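Local atomic coordinates of aspartate aminotransferase, mitochondrial (Trypanosoma brucei brucei, PDB entry 4W5K), a protein that probably catalyses the pyridoxal 5'-phosphate-dependent transfer of an amino group from L-aspartate to 2-oxoglutarate, working as a homodimer. Residues Glu74-Cys79 against Gly90-Cys95; Thr143-Tyr148 against Glu162-Ala167; Ala245-Tyr250 against Ser295-Pro300. The protein carries 1 engineered substitution. All coordinates share one frame; numbering follows the deposited sequence.

Contact 1 (Glu74-Cys79 against Gly90-Cys95)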
loop_
_atom_site.group_PDB
_atom_site.type_symbol
_atom_site.label_atom_id
_atom_site.label_comp_id
_atom_site.label_asym_id
_atom_site.label_seq_id
_atom_site.Cartn_x
_atom_site.Cartn_y
_atom_site.Cartn_z
ATOM N N GLU A 74 -13.900 -11.240 8.449
ATOM C CA GLU A 74 -13.916 -10.799 9.851
ATOM C C GLU A 74 -14.075 -9.274 9.967
ATOM O O GLU A 74 -14.763 -8.795 10.871
ATOM C CB GLU A 74 -12.645 -11.242 10.589
ATOM C CG GLU A 74 -12.508 -12.760 10.792
ATOM C CD GLU A 74 -13.743 -13.407 11.392
ATOM O OE1 GLU A 74 -14.184 -12.975 12.485
ATOM O OE2 GLU A 74 -14.263 -14.366 10.773
ATOM N N ALA A 75 -13.454 -8.520 9.062
ATOM C CA ALA A 75 -13.614 -7.062 9.050
ATOM C C ALA A 75 -15.076 -6.677 8.836
ATOM O O ALA A 75 -15.605 -5.811 9.545
ATOM C CB ALA A 75 -12.748 -6.426 7.983
ATOM N N GLN A 76 -15.721 -7.319 7.861
ATOM C CA GLN A 76 -17.159 -7.115 7.649
ATOM C C GLN A 76 -17.979 -7.368 8.909
ATOM O O GLN A 76 -18.855 -6.561 9.277
ATOM C CB GLN A 76 -17.679 -8.043 6.558
ATOM C CG GLN A 76 -17.153 -7.754 5.182
ATOM C CD GLN A 76 -17.655 -8.789 4.187
ATOM O OE1 GLN A 76 -17.688 -9.983 4.488
ATOM N NE2 GLN A 76 -18.123 -8.330 3.031
ATOM N N LYS A 77 -17.743 -8.517 9.535
ATOM C CA LYS A 77 -18.534 -8.909 10.703
ATOM C C LYS A 77 -18.311 -7.964 11.889
ATOM O O LYS A 77 -19.253 -7.677 12.657
ATOM C CB LYS A 77 -18.223 -10.355 11.101
ATOM C CG LYS A 77 -18.771 -11.380 10.103
ATOM C CD LYS A 77 -18.654 -12.811 10.606
ATOM C CE LYS A 77 -17.212 -13.206 10.849
ATOM N NZ LYS A 77 -17.069 -14.677 11.116
ATOM N N LEU A 78 -17.078 -7.479 12.034
ATOM C CA LEU A 78 -16.751 -6.546 13.124
ATOM C C LEU A 78 -17.424 -5.198 12.874
ATOM O O LEU A 78 -17.964 -4.581 13.801
ATOM C CB LEU A 78 -15.226 -6.368 13.266
ATOM C CG LEU A 78 -14.787 -5.292 14.271
ATOM C CD1 LEU A 78 -15.168 -5.682 15.694
ATOM C CD2 LEU A 78 -13.285 -5.033 14.157
ATOM N N CYS A 79 -17.433 -4.759 11.614
ATOM C CA CYS A 79 -18.029 -3.469 11.255
ATOM C C CYS A 79 -19.548 -3.496 11.438
ATOM O O CYS A 79 -20.137 -2.628 12.129
ATOM C CB CYS A 79 -17.672 -3.091 9.799
ATOM S SG CYS A 79 -18.465 -1.532 9.258
ATOM N N GLY A 90 -25.379 -10.958 1.376
ATOM C CA GLY A 90 -24.242 -10.853 0.479
ATOM C C GLY A 90 -24.236 -9.573 -0.333
ATOM O O GLY A 90 -23.620 -9.504 -1.395
ATOM N N ARG A 91 -24.912 -8.535 0.148
ATOM C CA ARG A 91 -25.034 -7.368 -0.712
ATOM C C ARG A 91 -23.961 -6.332 -0.422
ATOM O O ARG A 91 -23.976 -5.246 -1.004
ATOM C CB ARG A 91 -26.457 -6.767 -0.638
ATOM C CG ARG A 91 -26.970 -6.235 0.668
ATOM C CD ARG A 91 -28.486 -5.914 0.471
ATOM N NE ARG A 91 -29.064 -5.191 1.601
ATOM C CZ ARG A 91 -28.820 -3.912 1.876
ATOM N NH1 ARG A 91 -28.002 -3.204 1.101
ATOM N NH2 ARG A 91 -29.391 -3.342 2.939
ATOM N N ILE A 92 -22.982 -6.687 0.413
ATOM C CA ILE A 92 -21.885 -5.770 0.696
ATOM C C ILE A 92 -20.585 -6.154 -0.018
ATOM O O ILE A 92 -20.020 -7.239 0.186
ATOM C CB ILE A 92 -21.617 -5.661 2.217
ATOM C CG1 ILE A 92 -22.900 -5.265 2.937
ATOM C CG2 ILE A 92 -20.551 -4.609 2.506
ATOM C CD1 ILE A 92 -22.692 -4.995 4.436
ATOM N N ALA A 93 -20.120 -5.238 -0.857
ATOM C CA ALA A 93 -18.850 -5.397 -1.570
ATOM C C ALA A 93 -17.684 -4.933 -0.691
ATOM O O ALA A 93 -17.687 -3.806 -0.225
ATOM C CB ALA A 93 -18.894 -4.611 -2.887
ATOM N N SER A 94 -16.678 -5.783 -0.477
ATOM C CA SER A 94 -15.634 -5.460 0.480
ATOM C C SER A 94 -14.261 -5.885 0.020
ATOM O O SER A 94 -14.127 -6.848 -0.750
ATOM C CB SER A 94 -15.898 -6.118 1.850
ATOM O OG SER A 94 -17.158 -5.713 2.404
ATOM N N CYS A 95 -13.247 -5.186 0.529
ATOM C CA CYS A 95 -11.857 -5.577 0.294
ATOM C C CYS A 95 -10.922 -5.041 1.381
ATOM O O CYS A 95 -11.242 -4.114 2.133
ATOM C CB CYS A 95 -11.380 -5.073 -1.089
ATOM S SG CYS A 95 -11.206 -3.263 -1.255
#
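Q76 on helix 69-80 reaches across to S94 on strand 92-97 with its carboxamide nitrogen leading. The bond runs from Q76 NE2 to S94 OG over 2.9 Å, with an angle of 154° at the hydrogen, so it is moderately bent. S94 OG also lies 18° out of the amide plane of Q76, a slight tilt from the flat group. Torsions account for the reach: Q76 CG stands beside its backbone N (chi1 -67°) and the chain beyond it is extended, which spans a gap whose closest CA atoms, those of Q76 and S94, are 7.5 Å apart. Q76 CG also approaches the hydroxyl, 3.4 Å from S94 OG, so the side chain lies alongside S94 as well as bonding to it. From the strand, I92 points the same way as S94, and its carbonyl oxygen I92 O lies 3.6 Å from Q76 NE2, which counts as packing. A93 and C95 alternate with them and point away, onto helix 264-282. S94 OG has a second hydrogen-bond partner, H258 ND1 on strand 255-260, so Q76 joins a short polar chain that runs from helix to hydroxyl to imidazole. Back on the helix, K77 NZ pairs with E74 OE2 at 2.8 Å, a salt bridge that stays outside the contact. Only 109 Å² is buried between the segments, in keeping with one polar side chain doing most of the touching. Such a helix laid against the outermost strand 92-97, itself antiparallel to 255-260, is part of the large mixed-sheet domain of fold type I pyridoxal-phosphate enzymes.

Contact 2 (Thr143-Tyr148 against Glu162-Ala167)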
loop_
_atom_site.group_PDB
_atom_site.type_symbol
_atom_site.label_atom_id
_atom_site.label_comp_id
_atom_site.label_asym_id
_atom_site.label_seq_id
_atom_site.Cartn_x
_atom_site.Cartn_y
_atom_site.Cartn_z
ATOM N N THR A 143 -16.298 19.838 0.200
ATOM C CA THR A 143 -16.963 21.093 0.529
ATOM C C THR A 143 -17.598 20.981 1.921
ATOM O O THR A 143 -18.081 19.925 2.307
ATOM C CB THR A 143 -18.003 21.454 -0.538
ATOM O OG1 THR A 143 -18.417 22.813 -0.379
ATOM C CG2 THR A 143 -19.201 20.537 -0.463
ATOM N N PRO A 144 -17.573 22.076 2.691
ATOM C CA PRO A 144 -17.968 21.896 4.099
ATOM C C PRO A 144 -19.464 21.870 4.417
ATOM O O PRO A 144 -20.281 22.468 3.692
ATOM C CB PRO A 144 -17.323 23.110 4.779
ATOM C CG PRO A 144 -17.351 24.159 3.712
ATOM C CD PRO A 144 -16.977 23.400 2.452
ATOM N N TYR A 145 -19.808 21.191 5.517
ATOM C CA TYR A 145 -21.076 21.410 6.227
ATOM C C TYR A 145 -20.780 21.861 7.651
ATOM O O TYR A 145 -19.757 21.489 8.231
ATOM C CB TYR A 145 -21.974 20.159 6.243
ATOM C CG TYR A 145 -21.385 18.865 6.800
ATOM C CD1 TYR A 145 -21.240 18.661 8.170
ATOM C CD2 TYR A 145 -21.035 17.818 5.951
ATOM C CE1 TYR A 145 -20.729 17.459 8.680
ATOM C CE2 TYR A 145 -20.521 16.614 6.450
ATOM C CZ TYR A 145 -20.369 16.440 7.805
ATOM O OH TYR A 145 -19.868 15.259 8.297
ATOM N N SER A 146 -21.684 22.660 8.204
ATOM C CA SER A 146 -21.555 23.117 9.574
ATOM C C SER A 146 -21.447 21.930 10.516
ATOM O O SER A 146 -22.174 20.942 10.381
ATOM C CB SER A 146 -22.748 23.991 9.952
ATOM O OG SER A 146 -22.838 25.137 9.123
ATOM N N TYR A 147 -20.522 22.010 11.463
ATOM C CA TYR A 147 -20.275 20.884 12.355
ATOM C C TYR A 147 -19.703 21.360 13.672
ATOM O O TYR A 147 -20.317 21.179 14.725
ATOM C CB TYR A 147 -19.317 19.856 11.706
ATOM C CG TYR A 147 -19.134 18.620 12.556
ATOM C CD1 TYR A 147 -20.090 17.610 12.559
ATOM C CD2 TYR A 147 -18.009 18.467 13.364
ATOM C CE1 TYR A 147 -19.936 16.480 13.343
ATOM C CE2 TYR A 147 -17.840 17.327 14.169
ATOM C CZ TYR A 147 -18.820 16.343 14.148
ATOM O OH TYR A 147 -18.692 15.202 14.902
ATOM N N TYR A 148 -18.528 21.979 13.622
ATOM C CA TYR A 148 -17.861 22.414 14.863
ATOM C C TYR A 148 -18.254 23.830 15.277
ATOM O O TYR A 148 -18.292 24.756 14.456
ATOM C CB TYR A 148 -16.341 22.319 14.697
ATOM C CG TYR A 148 -15.545 22.763 15.906
ATOM C CD1 TYR A 148 -15.445 21.956 17.032
ATOM C CD2 TYR A 148 -14.870 23.977 15.909
ATOM C CE1 TYR A 148 -14.698 22.355 18.138
ATOM C CE2 TYR A 148 -14.121 24.371 16.985
ATOM C CZ TYR A 148 -14.042 23.553 18.109
ATOM O OH TYR A 148 -13.309 23.951 19.215
ATOM N N GLU A 162 -29.212 21.511 8.775
ATOM C CA GLU A 162 -29.648 22.435 7.728
ATOM C C GLU A 162 -28.773 22.323 6.486
ATOM O O GLU A 162 -29.264 22.396 5.363
ATOM C CB GLU A 162 -29.644 23.889 8.210
ATOM C CG GLU A 162 -30.366 24.807 7.228
ATOM C CD GLU A 162 -30.019 26.278 7.376
ATOM O OE1 GLU A 162 -29.273 26.639 8.308
ATOM O OE2 GLU A 162 -30.499 27.078 6.547
ATOM N N CYS A 163 -27.470 22.170 6.692
ATOM C CA CYS A 163 -26.553 22.016 5.567
ATOM C C CYS A 163 -26.878 20.745 4.789
ATOM O O CYS A 163 -26.896 20.757 3.551
ATOM C CB CYS A 163 -25.089 21.989 6.040
ATOM S SG CYS A 163 -24.467 23.641 6.485
ATOM N N LEU A 164 -27.134 19.648 5.505
ATOM C CA LEU A 164 -27.442 18.384 4.832
ATOM C C LEU A 164 -28.785 18.490 4.112
ATOM O O LEU A 164 -28.950 17.958 3.023
ATOM C CB LEU A 164 -27.440 17.206 5.813
ATOM C CG LEU A 164 -26.078 16.871 6.450
ATOM C CD1 LEU A 164 -26.138 15.615 7.335
ATOM C CD2 LEU A 164 -24.990 16.743 5.422
ATOM N N ASP A 165 -29.740 19.204 4.706
ATOM C CA ASP A 165 -31.036 19.336 4.070
ATOM C C ASP A 165 -30.943 20.139 2.775
ATOM O O ASP A 165 -31.685 19.876 1.824
ATOM C CB ASP A 165 -32.044 19.993 5.021
ATOM C CG ASP A 165 -33.456 19.895 4.505
ATOM O OD1 ASP A 165 -33.905 18.763 4.214
ATOM O OD2 ASP A 165 -34.103 20.948 4.365
ATOM N N LYS A 166 -30.048 21.128 2.746
ATOM C CA LYS A 166 -29.970 22.065 1.608
ATOM C C LYS A 166 -29.033 21.575 0.488
ATOM O O LYS A 166 -29.114 22.058 -0.645
ATOM C CB LYS A 166 -29.503 23.438 2.079
ATOM N N ALA A 167 -28.147 20.642 0.818
ATOM C CA ALA A 167 -27.259 20.045 -0.182
ATOM C C ALA A 167 -28.099 19.397 -1.279
ATOM O O ALA A 167 -29.159 18.842 -1.008
ATOM C CB ALA A 167 -26.327 19.017 0.484
#
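C163 and S146 make the polar part of this contact. The backbone nitrogen S146 N donates to C163 SG at 3.4 Å, and the angle of 176° at the hydrogen shows an almost straight N-H...S bond. S146 OG lies equally near, 3.4 Å from C163 SG, but that approach is plain proximity. C163 holds its sulfur beside its own backbone N (chi1 -76°), which sends it off the helix to the point where the strand 141-149 is interrupted and S146 leaves strand geometry.

The apolar part centres on Y145. Its CB presses on C163 CB at 3.6 Å, and the CA atoms of these two residues are the nearest pair across the segments, at 5.5 Å. Further out on the ring, Y145 CD2 meets L164 CD2 at 4.1 Å, the two side chains meeting at a slant. With CG between the backbone N and the carbonyl carbon (chi1 55°), the tyrosine ring is turned so that its CD2 side faces L164. Y147 CD1 sits in plane at the edge of the same ring. The Y145 hydroxyl is hydrogen-bonded to L174 O on strand 172-176.

M160, one turn before L164, also packs on Y145, while I173 touches both Y145 and L164. Helix 157-166 therefore lies over strands 141-149 and 172-176, which are parallel and separated in the sheet by strand 120-124. It forms the helical leg of a beta-alpha-beta crossover that skips that middle strand, with a short hairpin strand, 154-155, inserted before the helix. The helix is tied on to helix 189-201 by a D165-R201 salt bridge.

Contact 3 (Ala245-Tyr250 against Ser295-Pro300). Engineered in segment 245-250: A245 (natural residue Lys).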
loop_
_atom_site.group_PDB
_atom_site.type_symbol
_atom_site.label_atom_id
_atom_site.label_comp_id
_atom_site.label_asym_id
_atom_site.label_seq_id
_atom_site.Cartn_x
_atom_site.Cartn_y
_atom_site.Cartn_z
ATOM N N ALA A 245 -5.456 2.277 14.816
ATOM C CA ALA A 245 -5.497 2.584 16.246
ATOM C C ALA A 245 -6.036 1.420 17.093
ATOM O O ALA A 245 -5.507 1.144 18.188
ATOM C CB ALA A 245 -6.325 3.843 16.476
ATOM N N ASN A 246 -7.113 0.769 16.651
ATOM C CA ASN A 246 -7.756 -0.183 17.553
ATOM C C ASN A 246 -6.998 -1.502 17.697
ATOM O O ASN A 246 -7.215 -2.237 18.666
ATOM C CB ASN A 246 -9.255 -0.424 17.184
ATOM C CG ASN A 246 -9.478 -0.963 15.797
ATOM O OD1 ASN A 246 -8.548 -1.280 15.074
ATOM N ND2 ASN A 246 -10.759 -1.066 15.420
ATOM N N PHE A 247 -6.069 -1.779 16.778
ATOM C CA PHE A 247 -5.135 -2.904 16.999
ATOM C C PHE A 247 -3.693 -2.453 17.200
ATOM O O PHE A 247 -2.787 -3.285 17.378
ATOM C CB PHE A 247 -5.203 -3.886 15.830
ATOM C CG PHE A 247 -6.412 -4.790 15.844
ATOM C CD1 PHE A 247 -7.589 -4.406 15.193
ATOM C CD2 PHE A 247 -6.351 -6.035 16.472
ATOM C CE1 PHE A 247 -8.710 -5.239 15.181
ATOM C CE2 PHE A 247 -7.460 -6.887 16.479
ATOM C CZ PHE A 247 -8.649 -6.482 15.821
ATOM N N GLY A 248 -3.465 -1.141 17.187
ATOM C CA GLY A 248 -2.114 -0.619 17.316
ATOM C C GLY A 248 -1.229 -1.011 16.117
ATOM O O GLY A 248 -0.013 -1.147 16.260
ATOM N N LEU A 249 -1.855 -1.186 14.960
ATOM C CA LEU A 249 -1.151 -1.704 13.764
ATOM C C LEU A 249 -0.753 -0.628 12.773
ATOM O O LEU A 249 -0.404 -0.959 11.624
ATOM C CB LEU A 249 -2.014 -2.740 13.031
ATOM C CG LEU A 249 -2.146 -4.107 13.703
ATOM C CD1 LEU A 249 -3.237 -4.910 13.007
ATOM C CD2 LEU A 249 -0.818 -4.867 13.691
ATOM N N TYR A 250 -0.769 0.629 13.215
ATOM C CA TYR A 250 -0.490 1.814 12.393
ATOM C C TYR A 250 0.388 1.589 11.156
ATOM O O TYR A 250 -0.094 1.650 10.005
ATOM C CB TYR A 250 0.165 2.892 13.274
ATOM C CG TYR A 250 -0.627 3.265 14.520
ATOM C CD1 TYR A 250 -1.657 4.210 14.452
ATOM C CD2 TYR A 250 -0.317 2.719 15.766
ATOM C CE1 TYR A 250 -2.379 4.567 15.593
ATOM C CE2 TYR A 250 -1.035 3.092 16.917
ATOM C CZ TYR A 250 -2.059 4.002 16.810
ATOM O OH TYR A 250 -2.760 4.373 17.929
ATOM N N SER A 295 -6.428 -13.560 12.789
ATOM C CA SER A 295 -6.075 -14.489 13.846
ATOM C C SER A 295 -6.788 -14.135 15.147
ATOM O O SER A 295 -7.310 -15.002 15.844
ATOM C CB SER A 295 -4.568 -14.482 14.057
ATOM O OG SER A 295 -4.205 -15.229 15.206
ATOM N N ILE A 296 -6.800 -12.851 15.463
ATOM C CA ILE A 296 -7.408 -12.423 16.716
ATOM C C ILE A 296 -8.914 -12.607 16.666
ATOM O O ILE A 296 -9.491 -13.164 17.588
ATOM C CB ILE A 296 -7.061 -10.968 17.048
ATOM C CG1 ILE A 296 -5.587 -10.866 17.456
ATOM C CG2 ILE A 296 -7.960 -10.453 18.165
ATOM C CD1 ILE A 296 -5.031 -9.425 17.521
ATOM N N LEU A 297 -9.548 -12.183 15.578
ATOM C CA LEU A 297 -11.010 -12.166 15.531
ATOM C C LEU A 297 -11.603 -13.569 15.390
ATOM O O LEU A 297 -12.754 -13.798 15.762
ATOM C CB LEU A 297 -11.499 -11.267 14.400
ATOM C CG LEU A 297 -11.253 -9.776 14.651
ATOM C CD1 LEU A 297 -11.664 -8.954 13.419
ATOM C CD2 LEU A 297 -11.959 -9.292 15.959
ATOM N N LYS A 298 -10.816 -14.522 14.896
ATOM C CA LYS A 298 -11.307 -15.907 14.830
ATOM C C LYS A 298 -11.040 -16.729 16.098
ATOM O O LYS A 298 -11.436 -17.893 16.186
ATOM C CB LYS A 298 -10.705 -16.623 13.606
ATOM C CG LYS A 298 -11.304 -16.099 12.296
ATOM C CD LYS A 298 -10.649 -16.692 11.065
ATOM C CE LYS A 298 -11.707 -17.247 10.107
ATOM N NZ LYS A 298 -12.666 -16.205 9.607
ATOM N N ASP A 299 -10.379 -16.136 17.083
ATOM C CA ASP A 299 -10.056 -16.854 18.296
ATOM C C ASP A 299 -10.766 -16.219 19.493
ATOM O O ASP A 299 -10.473 -15.083 19.826
ATOM C CB ASP A 299 -8.547 -16.860 18.521
ATOM C CG ASP A 299 -8.138 -17.715 19.714
ATOM O OD1 ASP A 299 -7.848 -18.909 19.517
ATOM O OD2 ASP A 299 -8.107 -17.210 20.853
ATOM N N PRO A 300 -11.696 -16.953 20.133
ATOM C CA PRO A 300 -12.460 -16.391 21.263
ATOM C C PRO A 300 -11.571 -15.820 22.369
ATOM O O PRO A 300 -11.863 -14.740 22.884
ATOM C CB PRO A 300 -13.266 -17.588 21.782
ATOM C CG PRO A 300 -13.372 -18.512 20.608
ATOM C CD PRO A 300 -12.101 -18.334 19.822
#
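F247 meets I296 and L297 with the edge of its ring, and the two encounters differ in tightness. The closer is with I296: F247 CE2 is 3.7 Å from I296 CD1, and F247 CD2 is 3.8 Å from that same methyl. I296 CG2 lies in the ring plane, 4.0 Å from F247 CE2, so one side of the ring edge is gripped by both isoleucine branches. I296 places CG1 beside its backbone N (chi1 -71°) and CG2 beside its carbonyl carbon, which splays the two branches along the ring edge. W306, on helix 300-331, stacks on the F247 ring and also touches I296 and L297.

The looser side is at L297, whose CD2 reaches only 4.3 Å from F247 CZ. L297 is partly exposed, and the chain beyond it comes out to solvent at K298 and P300; D299 caps the next helix, its OD2 bonded to L302 N. Segment 245-250, which begins at the engineered A245, is by contrast buried throughout: Y250 meets Y62 of the second subunit edge-to-face, and the F247 side chain is about 10 Å from the bound cofactor.

All contacts across the two segments are apolar, so this contact constrains F247 by shape and dispersion, alongside the W306 stack. The directional element lies beside it, where N246 O accepts a hydrogen bond from W306 NE1.

The three contacts follow one another along the chain, each closing before the next opens. Contacts 1 and 2 reach the same mixed sheet, at the outermost strand 92-97 and, toward the far side, at 141-149, one strand in from the edge; their centres are 29 Å apart and their nearest atoms about 17 Å. Contact 3 joins the loop between strands 238-242 and 255-260 to the end of helix 287-297, across the chain's centre from contact 2, with 35 Å between centres. K298 NZ forms a 2.7 Å salt bridge with E74 OE2, so contacts 1 and 3, centres 16 Å apart, make one connected patch, while contact 2 stands apart from both.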